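Local coordinates for capsid polyprotein VP90 (Turkey astrovirus 2, PDB 3TS3) that forms, as its P2 globular region, the projecting spike of the astrovirus capsid, whose whole polyprotein probably self-assembles into an icosahedral T=3 immature particle, at residues Phe17-Gln22 against Val98-Lys103; Ser45-Asn50 against Pro175-Gln180; Ser75-Leu80 against Ile166-Thr171. All coordinates share one frame; numbering follows the deposited sequence.

Contact 1: residues Phe17-Gln22 against Val98-Lys103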
loop_
_atom_site.group_PDB
_atom_site.type_symbol
_atom_site.label_atom_id
_atom_site.label_comp_id
_atom_site.label_asym_id
_atom_site.label_seq_id
_atom_site.Cartn_x
_atom_site.Cartn_y
_atom_site.Cartn_z
ATOM N N PHE C 17 16.053 -10.438 -5.333
ATOM C CA PHE C 17 14.908 -10.181 -4.477
ATOM C C PHE C 17 14.549 -8.698 -4.636
ATOM O O PHE C 17 13.390 -8.363 -4.862
ATOM C CB PHE C 17 15.308 -10.494 -3.024
ATOM C CG PHE C 17 14.152 -10.577 -2.053
ATOM C CD1 PHE C 17 13.404 -9.468 -1.749
ATOM C CD2 PHE C 17 13.862 -11.763 -1.416
ATOM C CE1 PHE C 17 12.373 -9.548 -0.849
ATOM C CE2 PHE C 17 12.831 -11.850 -0.513
ATOM C CZ PHE C 17 12.083 -10.742 -0.230
ATOM N N VAL C 18 15.552 -7.825 -4.544
ATOM C CA VAL C 18 15.376 -6.408 -4.827
ATOM C C VAL C 18 16.416 -6.031 -5.871
ATOM O O VAL C 18 17.574 -6.373 -5.730
ATOM C CB VAL C 18 15.587 -5.532 -3.580
ATOM C CG1 VAL C 18 15.305 -4.053 -3.902
ATOM C CG2 VAL C 18 14.734 -6.024 -2.431
ATOM N N TYR C 19 15.990 -5.349 -6.922
ATOM C CA TYR C 19 16.895 -4.965 -7.995
ATOM C C TYR C 19 16.593 -3.566 -8.522
ATOM O O TYR C 19 15.523 -3.026 -8.309
ATOM C CB TYR C 19 16.852 -6.003 -9.127
ATOM C CG TYR C 19 15.471 -6.187 -9.699
ATOM C CD1 TYR C 19 14.546 -7.014 -9.084
ATOM C CD2 TYR C 19 15.086 -5.512 -10.839
ATOM C CE1 TYR C 19 13.279 -7.157 -9.593
ATOM C CE2 TYR C 19 13.819 -5.649 -11.354
ATOM C CZ TYR C 19 12.920 -6.476 -10.723
ATOM O OH TYR C 19 11.656 -6.625 -11.225
ATOM N N ASN C 20 17.572 -2.976 -9.188
ATOM C CA ASN C 20 17.411 -1.660 -9.795
ATOM C C ASN C 20 17.147 -1.711 -11.304
ATOM O O ASN C 20 17.094 -2.780 -11.889
ATOM C CB ASN C 20 18.549 -0.705 -9.408
ATOM C CG ASN C 20 19.880 -1.072 -10.030
ATOM O OD1 ASN C 20 19.944 -1.792 -11.010
ATOM N ND2 ASN C 20 20.952 -0.538 -9.461
ATOM N N PHE C 21 16.982 -0.545 -11.919
ATOM C CA PHE C 21 16.670 -0.459 -13.346
ATOM C C PHE C 21 17.787 -1.007 -14.225
ATOM O O PHE C 21 17.556 -1.340 -15.371
ATOM C CB PHE C 21 16.278 0.960 -13.770
ATOM C CG PHE C 21 14.826 1.304 -13.519
ATOM C CD1 PHE C 21 14.492 2.443 -12.821
ATOM C CD2 PHE C 21 13.813 0.492 -13.977
ATOM C CE1 PHE C 21 13.177 2.768 -12.586
ATOM C CE2 PHE C 21 12.490 0.817 -13.750
ATOM C CZ PHE C 21 12.177 1.959 -13.052
ATOM N N GLN C 22 18.989 -1.096 -13.676
ATOM C CA GLN C 22 20.119 -1.648 -14.408
ATOM C C GLN C 22 20.201 -3.161 -14.214
ATOM O O GLN C 22 21.090 -3.795 -14.741
ATOM C CB GLN C 22 21.433 -0.986 -13.989
ATOM C CG GLN C 22 21.667 0.361 -14.636
ATOM C CD GLN C 22 20.650 1.389 -14.209
ATOM O OE1 GLN C 22 20.579 1.756 -13.039
ATOM N NE2 GLN C 22 19.864 1.875 -15.165
ATOM N N VAL C 98 6.639 -1.448 -8.463
ATOM C CA VAL C 98 6.383 -2.858 -8.215
ATOM C C VAL C 98 7.406 -3.689 -8.980
ATOM O O VAL C 98 7.484 -3.626 -10.188
ATOM C CB VAL C 98 4.968 -3.250 -8.668
ATOM C CG1 VAL C 98 4.805 -4.770 -8.694
ATOM C CG2 VAL C 98 3.913 -2.584 -7.776
ATOM N N MET C 99 8.217 -4.434 -8.243
ATOM C CA MET C 99 9.296 -5.105 -8.910
ATOM C C MET C 99 9.255 -6.585 -8.593
ATOM O O MET C 99 9.960 -7.322 -9.264
ATOM C CB MET C 99 10.677 -4.465 -8.627
ATOM C CG MET C 99 11.033 -4.258 -7.152
ATOM S SD MET C 99 11.810 -5.726 -6.443
ATOM C CE MET C 99 11.436 -5.545 -4.700
ATOM N N GLN C 100 8.305 -7.010 -7.769
ATOM C CA GLN C 100 7.950 -8.421 -7.641
ATOM C C GLN C 100 6.471 -8.574 -7.407
ATOM O O GLN C 100 5.839 -7.724 -6.819
ATOM C CB GLN C 100 8.642 -9.124 -6.460
ATOM C CG GLN C 100 10.130 -8.952 -6.354
ATOM C CD GLN C 100 10.919 -9.895 -7.238
ATOM O OE1 GLN C 100 10.369 -10.729 -7.949
ATOM N NE2 GLN C 100 12.228 -9.763 -7.182
ATOM N N THR C 101 5.936 -9.696 -7.865
ATOM C CA THR C 101 4.642 -10.169 -7.437
ATOM C C THR C 101 4.984 -11.306 -6.488
ATOM O O THR C 101 6.128 -11.701 -6.386
ATOM C CB THR C 101 3.787 -10.714 -8.565
ATOM O OG1 THR C 101 4.473 -11.786 -9.204
ATOM C CG2 THR C 101 3.487 -9.634 -9.581
ATOM N N MET C 102 3.998 -11.832 -5.788
ATOM C CA MET C 102 4.265 -12.966 -4.919
ATOM C C MET C 102 4.728 -14.145 -5.772
ATOM O O MET C 102 5.557 -14.929 -5.357
ATOM C CB MET C 102 3.057 -13.323 -4.054
ATOM C CG MET C 102 2.737 -12.296 -2.947
ATOM S SD MET C 102 4.116 -11.906 -1.819
ATOM C CE MET C 102 4.715 -10.380 -2.572
ATOM N N LYS C 103 4.181 -14.270 -6.972
ATOM C CA LYS C 103 4.612 -15.354 -7.846
ATOM C C LYS C 103 6.080 -15.257 -8.259
ATOM O O LYS C 103 6.820 -16.214 -8.145
ATOM C CB LYS C 103 3.741 -15.379 -9.104
ATOM C CG LYS C 103 4.160 -16.423 -10.116
ATOM C CD LYS C 103 3.428 -16.267 -11.430
ATOM C CE LYS C 103 1.970 -16.610 -11.296
ATOM N NZ LYS C 103 1.371 -16.681 -12.657
#

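Contact 2: residues Ser45-Asn50 against Pro175-Gln180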
loop_
_atom_site.group_PDB
_atom_site.type_symbol
_atom_site.label_atom_id
_atom_site.label_comp_id
_atom_site.label_asym_id
_atom_site.label_seq_id
_atom_site.Cartn_x
_atom_site.Cartn_y
_atom_site.Cartn_z
ATOM N N SER C 45 -9.759 -18.892 10.574
ATOM C CA SER C 45 -8.604 -19.221 11.390
ATOM C C SER C 45 -7.631 -18.054 11.566
ATOM O O SER C 45 -6.682 -18.156 12.313
ATOM C CB SER C 45 -7.863 -20.416 10.798
ATOM O OG SER C 45 -8.683 -21.560 10.799
ATOM N N SER C 46 -7.859 -16.963 10.847
ATOM C CA SER C 46 -6.961 -15.812 10.882
ATOM C C SER C 46 -6.850 -15.066 12.201
ATOM O O SER C 46 -5.776 -14.638 12.578
ATOM C CB SER C 46 -7.311 -14.839 9.760
ATOM O OG SER C 46 -6.967 -15.405 8.509
ATOM N N ARG C 47 -7.969 -14.903 12.887
ATOM C CA ARG C 47 -7.992 -14.121 14.115
ATOM C C ARG C 47 -7.861 -14.985 15.361
ATOM O O ARG C 47 -8.665 -15.868 15.601
ATOM C CB ARG C 47 -9.289 -13.317 14.184
ATOM C CG ARG C 47 -9.370 -12.337 15.353
ATOM C CD ARG C 47 -10.746 -11.715 15.460
ATOM N NE ARG C 47 -11.748 -12.727 15.757
ATOM C CZ ARG C 47 -13.019 -12.472 16.024
ATOM N NH1 ARG C 47 -13.462 -11.230 16.048
ATOM N NH2 ARG C 47 -13.849 -13.467 16.274
ATOM N N TYR C 48 -6.826 -14.702 16.140
ATOM C CA TYR C 48 -6.572 -15.391 17.392
ATOM C C TYR C 48 -6.548 -14.369 18.526
ATOM O O TYR C 48 -5.837 -13.382 18.465
ATOM C CB TYR C 48 -5.241 -16.143 17.311
ATOM C CG TYR C 48 -4.848 -16.830 18.587
ATOM C CD1 TYR C 48 -5.419 -18.034 18.956
ATOM C CD2 TYR C 48 -3.900 -16.271 19.421
ATOM C CE1 TYR C 48 -5.062 -18.655 20.122
ATOM C CE2 TYR C 48 -3.541 -16.887 20.590
ATOM C CZ TYR C 48 -4.117 -18.077 20.931
ATOM O OH TYR C 48 -3.752 -18.695 22.096
ATOM N N ASN C 49 -7.349 -14.625 19.549
ATOM C CA ASN C 49 -7.486 -13.712 20.673
ATOM C C ASN C 49 -6.970 -14.276 22.005
ATOM O O ASN C 49 -7.634 -15.067 22.663
ATOM C CB ASN C 49 -8.968 -13.331 20.787
ATOM C CG ASN C 49 -9.278 -12.444 21.968
ATOM O OD1 ASN C 49 -10.338 -12.572 22.568
ATOM N ND2 ASN C 49 -8.379 -11.522 22.285
ATOM N N ASN C 50 -5.753 -13.888 22.356
ATOM C CA ASN C 50 -5.197 -14.110 23.680
ATOM C C ASN C 50 -4.015 -13.180 23.941
ATOM O O ASN C 50 -3.200 -12.966 23.072
ATOM C CB ASN C 50 -4.782 -15.568 23.865
ATOM C CG ASN C 50 -4.520 -15.913 25.314
ATOM O OD1 ASN C 50 -5.269 -15.528 26.193
ATOM N ND2 ASN C 50 -3.455 -16.651 25.557
ATOM N N PRO C 175 -10.007 -6.956 15.111
ATOM C CA PRO C 175 -10.107 -6.557 13.701
ATOM C C PRO C 175 -11.511 -6.807 13.160
ATOM O O PRO C 175 -11.852 -6.353 12.080
ATOM C CB PRO C 175 -9.081 -7.455 13.008
ATOM C CG PRO C 175 -8.992 -8.659 13.872
ATOM C CD PRO C 175 -9.162 -8.150 15.281
ATOM N N GLY C 176 -12.308 -7.528 13.937
ATOM C CA GLY C 176 -13.650 -7.919 13.549
ATOM C C GLY C 176 -13.689 -9.373 13.117
ATOM O O GLY C 176 -12.719 -9.901 12.623
ATOM N N ALA C 177 -14.839 -10.008 13.299
ATOM C CA ALA C 177 -15.012 -11.408 12.954
ATOM C C ALA C 177 -14.793 -11.628 11.463
ATOM O O ALA C 177 -14.309 -12.664 11.058
ATOM C CB ALA C 177 -16.384 -11.906 13.379
ATOM N N GLN C 178 -15.174 -10.641 10.665
ATOM C CA GLN C 178 -14.984 -10.693 9.224
ATOM C C GLN C 178 -13.885 -9.736 8.769
ATOM O O GLN C 178 -13.815 -9.368 7.606
ATOM C CB GLN C 178 -16.288 -10.428 8.475
ATOM C CG GLN C 178 -17.327 -11.530 8.624
ATOM C CD GLN C 178 -18.527 -11.115 9.451
ATOM O OE1 GLN C 178 -18.395 -10.647 10.581
ATOM N NE2 GLN C 178 -19.715 -11.292 8.884
ATOM N N TYR C 179 -13.062 -9.300 9.711
ATOM C CA TYR C 179 -11.957 -8.390 9.416
ATOM C C TYR C 179 -12.438 -7.044 8.887
ATOM O O TYR C 179 -11.709 -6.325 8.230
ATOM C CB TYR C 179 -10.901 -9.052 8.508
ATOM C CG TYR C 179 -9.907 -9.803 9.340
ATOM C CD1 TYR C 179 -10.180 -11.081 9.782
ATOM C CD2 TYR C 179 -8.739 -9.205 9.757
ATOM C CE1 TYR C 179 -9.296 -11.756 10.587
ATOM C CE2 TYR C 179 -7.850 -9.874 10.558
ATOM C CZ TYR C 179 -8.140 -11.147 10.975
ATOM O OH TYR C 179 -7.262 -11.811 11.781
ATOM N N GLN C 180 -13.682 -6.718 9.206
ATOM C CA GLN C 180 -14.303 -5.466 8.789
ATOM C C GLN C 180 -13.656 -4.204 9.367
ATOM O O GLN C 180 -13.642 -3.161 8.718
ATOM C CB GLN C 180 -15.811 -5.490 9.046
ATOM C CG GLN C 180 -16.212 -5.511 10.504
ATOM C CD GLN C 180 -16.370 -6.912 11.072
ATOM O OE1 GLN C 180 -15.779 -7.868 10.590
ATOM N NE2 GLN C 180 -17.172 -7.021 12.118
#

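Contact 3: residues Ser75-Leu80 against Ile166-Thr171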
loop_
_atom_site.group_PDB
_atom_site.type_symbol
_atom_site.label_atom_id
_atom_site.label_comp_id
_atom_site.label_asym_id
_atom_site.label_seq_id
_atom_site.Cartn_x
_atom_site.Cartn_y
_atom_site.Cartn_z
ATOM N N SER C 75 -3.090 -8.681 22.418
ATOM C CA SER C 75 -4.154 -9.663 22.618
ATOM C C SER C 75 -4.815 -10.136 21.318
ATOM O O SER C 75 -5.580 -11.082 21.328
ATOM C CB SER C 75 -5.229 -9.111 23.560
ATOM O OG SER C 75 -4.747 -8.963 24.885
ATOM N N TRP C 76 -4.550 -9.447 20.214
ATOM C CA TRP C 76 -5.159 -9.803 18.936
ATOM C C TRP C 76 -4.095 -10.139 17.889
ATOM O O TRP C 76 -3.306 -9.303 17.493
ATOM C CB TRP C 76 -6.088 -8.682 18.464
ATOM C CG TRP C 76 -7.231 -8.431 19.417
ATOM C CD1 TRP C 76 -7.277 -7.508 20.421
ATOM C CD2 TRP C 76 -8.485 -9.122 19.455
ATOM N NE1 TRP C 76 -8.476 -7.585 21.080
ATOM C CE2 TRP C 76 -9.240 -8.559 20.498
ATOM C CE3 TRP C 76 -9.047 -10.157 18.702
ATOM C CZ2 TRP C 76 -10.514 -9.000 20.813
ATOM C CZ3 TRP C 76 -10.318 -10.589 19.017
ATOM C CH2 TRP C 76 -11.038 -10.010 20.058
ATOM N N TRP C 77 -4.106 -11.392 17.465
ATOM C CA TRP C 77 -3.097 -11.941 16.584
ATOM C C TRP C 77 -3.721 -12.322 15.259
ATOM O O TRP C 77 -4.787 -12.892 15.217
ATOM C CB TRP C 77 -2.415 -13.123 17.278
ATOM C CG TRP C 77 -1.751 -12.651 18.523
ATOM C CD1 TRP C 77 -2.260 -12.670 19.786
ATOM C CD2 TRP C 77 -0.474 -12.014 18.614
ATOM N NE1 TRP C 77 -1.364 -12.110 20.664
ATOM C CE2 TRP C 77 -0.258 -11.703 19.967
ATOM C CE3 TRP C 77 0.516 -11.698 17.685
ATOM C CZ2 TRP C 77 0.902 -11.074 20.404
ATOM C CZ3 TRP C 77 1.659 -11.087 18.120
ATOM C CH2 TRP C 77 1.849 -10.785 19.467
ATOM N N ASN C 78 -3.057 -11.944 14.183
ATOM C CA ASN C 78 -3.615 -12.106 12.861
ATOM C C ASN C 78 -2.704 -12.869 11.921
ATOM O O ASN C 78 -1.565 -12.510 11.744
ATOM C CB ASN C 78 -3.910 -10.718 12.296
ATOM C CG ASN C 78 -4.778 -9.898 13.225
ATOM O OD1 ASN C 78 -5.983 -10.033 13.223
ATOM N ND2 ASN C 78 -4.160 -9.054 14.031
ATOM N N ILE C 79 -3.237 -13.932 11.332
ATOM C CA ILE C 79 -2.520 -14.708 10.342
ATOM C C ILE C 79 -3.250 -14.481 9.021
ATOM O O ILE C 79 -4.300 -15.064 8.780
ATOM C CB ILE C 79 -2.558 -16.202 10.710
ATOM C CG1 ILE C 79 -2.061 -16.408 12.140
ATOM C CG2 ILE C 79 -1.724 -17.016 9.750
ATOM C CD1 ILE C 79 -2.295 -17.798 12.688
ATOM N N LEU C 80 -2.672 -13.645 8.164
ATOM C CA LEU C 80 -3.308 -13.286 6.901
ATOM C C LEU C 80 -2.513 -13.784 5.696
ATOM O O LEU C 80 -1.305 -13.902 5.751
ATOM C CB LEU C 80 -3.515 -11.774 6.810
ATOM C CG LEU C 80 -4.378 -11.131 7.893
ATOM C CD1 LEU C 80 -4.664 -9.690 7.499
ATOM C CD2 LEU C 80 -5.670 -11.897 8.069
ATOM N N ILE C 166 2.466 -15.694 4.268
ATOM C CA ILE C 166 1.652 -15.408 5.424
ATOM C C ILE C 166 2.162 -14.186 6.154
ATOM O O ILE C 166 3.290 -14.160 6.599
ATOM C CB ILE C 166 1.688 -16.596 6.398
ATOM C CG1 ILE C 166 1.210 -17.865 5.693
ATOM C CG2 ILE C 166 0.869 -16.303 7.637
ATOM C CD1 ILE C 166 -0.223 -17.787 5.226
ATOM N N LEU C 167 1.311 -13.182 6.289
ATOM C CA LEU C 167 1.696 -11.980 7.002
ATOM C C LEU C 167 1.147 -12.087 8.421
ATOM O O LEU C 167 -0.044 -12.206 8.615
ATOM C CB LEU C 167 1.124 -10.754 6.294
ATOM C CG LEU C 167 1.394 -9.402 6.951
ATOM C CD1 LEU C 167 2.873 -9.072 6.983
ATOM C CD2 LEU C 167 0.606 -8.318 6.251
ATOM N N PHE C 168 2.041 -12.068 9.403
ATOM C CA PHE C 168 1.663 -12.283 10.792
ATOM C C PHE C 168 1.942 -11.038 11.619
ATOM O O PHE C 168 3.059 -10.566 11.667
ATOM C CB PHE C 168 2.450 -13.483 11.335
ATOM C CG PHE C 168 2.292 -13.706 12.811
ATOM C CD1 PHE C 168 1.099 -14.148 13.321
ATOM C CD2 PHE C 168 3.345 -13.501 13.680
ATOM C CE1 PHE C 168 0.946 -14.369 14.659
ATOM C CE2 PHE C 168 3.189 -13.714 15.028
ATOM C CZ PHE C 168 1.993 -14.144 15.514
ATOM N N PHE C 169 0.898 -10.508 12.243
ATOM C CA PHE C 169 1.021 -9.286 13.013
ATOM C C PHE C 169 -0.083 -9.175 14.052
ATOM O O PHE C 169 -1.098 -9.839 13.955
ATOM C CB PHE C 169 0.972 -8.083 12.062
ATOM C CG PHE C 169 -0.316 -7.962 11.309
ATOM C CD1 PHE C 169 -1.282 -7.072 11.719
ATOM C CD2 PHE C 169 -0.566 -8.747 10.208
ATOM C CE1 PHE C 169 -2.452 -6.963 11.048
ATOM C CE2 PHE C 169 -1.742 -8.637 9.530
ATOM C CZ PHE C 169 -2.682 -7.738 9.942
ATOM N N SER C 170 0.117 -8.322 15.048
ATOM C CA SER C 170 -0.917 -8.088 16.041
ATOM C C SER C 170 -1.617 -6.757 15.787
ATOM O O SER C 170 -1.104 -5.906 15.084
ATOM C CB SER C 170 -0.340 -8.102 17.458
ATOM O OG SER C 170 0.472 -6.968 17.685
ATOM N N THR C 171 -2.800 -6.610 16.366
ATOM C CA THR C 171 -3.534 -5.359 16.348
ATOM C C THR C 171 -3.889 -5.006 17.788
ATOM O O THR C 171 -3.951 -5.877 18.643
ATOM C CB THR C 171 -4.827 -5.415 15.495
ATOM O OG1 THR C 171 -5.617 -6.544 15.870
ATOM C CG2 THR C 171 -4.496 -5.511 14.021
HETATM O O HOH W 1 -4.066 -6.292 21.395
#

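Contact 1: residues Phe17-Gln22 against Val98-Lys103
F17 and V18 run past Q100 and M99 without pairing as strands: the CA atoms of V18 and M99 stay 7.4 Å apart, so side chains must bridge the gap. Two polar groups do this. Y19 reaches in with its phenol, and its OH donates to the backbone O of M99 at 2.7 Å. The bond lies in the carbonyl plane, on a lone pair (C=O...O angle 128°). A tyrosine suits the place because it has the length to reach the strand and a hydroxyl to end on, while the flank of its ring packs on M99 CB and SD and polar atoms keep to its edge. From the strand, Q100 NE2 donates to F17 O at 2.9 Å, approaching from above the carbonyl plane. The glutamine chain bends at chi2 (-82°), which brings CD round toward the loop. Q100 NE2 also sits in the plane of the Y19 ring, at the edge, 3.7 Å from Y19 CE1, with amide and ring planes nearly perpendicular. Q100 OE1 accepts from T104 and T14, so both ends of the amide are used within a buried site.

M99 packs between them. Its CB lies 3.7 Å from Y19 CZ. In the given conformer, one of two modelled, its SD makes an oblique Met-aromatic contact with the Y19 ring, and CE meets V18 CG2 at 4.0 Å. A flexible thioether can touch the ring, the V18 methyl and the F17 carbonyl at once. Y19 N, by contrast, is buried without a partner.

Y19 also packs on P5 of the second subunit, and V98 makes backbone hydrogen bonds to that subunit, which places the contact beside the dimer interface. M99 and Q100 together face L88 on strand 87-90, a classic beta bulge, here overlaid by an irregular N-terminal loop.

Contact 2: residues Ser45-Asn50 against Pro175-Gln180
R47 stretches out from the start of strand 47-52 and lays its side chain across the loop P175-Q180. CG is anti to the backbone N (chi1 -174°) and the next bond is extended too, but a turn at chi3 (64°) swings NE aside, and the guanidinium comes to lie with one face against A177. There A177 CA is 3.8 Å from R47 CZ, offset toward the rim. The aliphatic part of the arginine is used as well: R47 CD rests 3.9 Å from P175 CG, methylene against a rigid apolar ring. The charge itself is met outside the two segments, by a salt bridge from NH1 to D174. Arginine therefore suits this half-exposed spot, pairing a greasy stem with a flat ionic head.

Y179 is buried and meets S46 and R47 through CE1 and OH. Its ring crosses R47 obliquely, the guanidinium and ring planes about 45° apart, and Y179 CE1 touches S46 CB at 3.8 Å. Its OH lies beside S46 and R47 CB but is hydrogen-bonded to N78 OD1. Y179 also packs on V206 of the second subunit. S46 OG turns to the backbone, bonded to I79 O and T43 N.

The loop is shaped from within. G176 has a positive phi and an extended psi, a combination that only a residue without a side chain takes readily, and Q180 OE1 packs close to it while accepting from Q178 N at 2.8 Å. The bond from Y179 N to G176 O, 3.0 Å, closes a type I beta turn, and it is this turn that docks on the beginning of a sheet strand.

Contact 3: residues Ser75-Leu80 against Ile166-Thr171
I79 and I166 meet methyl to methyl at the tight end of this antiparallel strand pair, with I79 CG2 only 3.4 Å from I166 CG2, closer than usual van der Waals contact. Here the backbone bonds are regular: L80 N donates to L167 O at 3.0 Å and L167 N returns a bond to L80 O at 2.8 Å. Branched and aromatic residues suit this part, since they fill both faces of a buried sheet. F169 has CG between the backbone N and the carbonyl carbon (chi1 62°), which starts the ring back toward the partner strand, where N78 CB lies over one of its faces and L80 CD1 touches its edge at F169 CZ, 3.7 Å away. On the opposite face of the sheet, the one bearing W77 and F168, S170 CB lies over the W77 six-membered ring, 3.8 Å from its centroid. The W77 and F168 rings are almost parallel (17°) but overlap little, touching chiefly through W77 CE3 and F168 CZ.

N78 adds a polar link in this buried setting. Its ND2 donates to F169 O at 3.2 Å, from above the carbonyl plane, so that oxygen accepts from both the backbone N and ND2 of N78; a weak bond from ND2 reaches T171 OG1, while OD1 is engaged by Y179.

The end at W76 and T171 is the wetter one. Both residues are partly exposed, and a water bridges S75 N and T171 O, 2.8 Å from the latter. T171 OG1 turns to E173 O.

Strand 76-81 is flanked by 47-52 and 164-171, and 164-171 in turn by 153-159. Helix 129-135 packs on the face bearing W77, I79 and F168, while F169 on the other face meets F187.

How the contacts relate
Contact 3 is mostly buried sheet, joined by backbone bonds and largely apolar side chains with one buried amide. Contact 2 adjoins it, their centres about 9 Å apart, because strand 47-52 is the next neighbour of 76-81; there the chemistry turns to a charged arginine and a turn near the surface. Contacts 2 and 3 are tied together by buried polar groups. Contact 1 lies about 26 Å from contact 3 between centres, across the chain's centre. Though buried too, it fixes a loop to another strand of the same sheet by side-chain bonds to carbonyls. Contacts 1 and 2 both touch the second subunit.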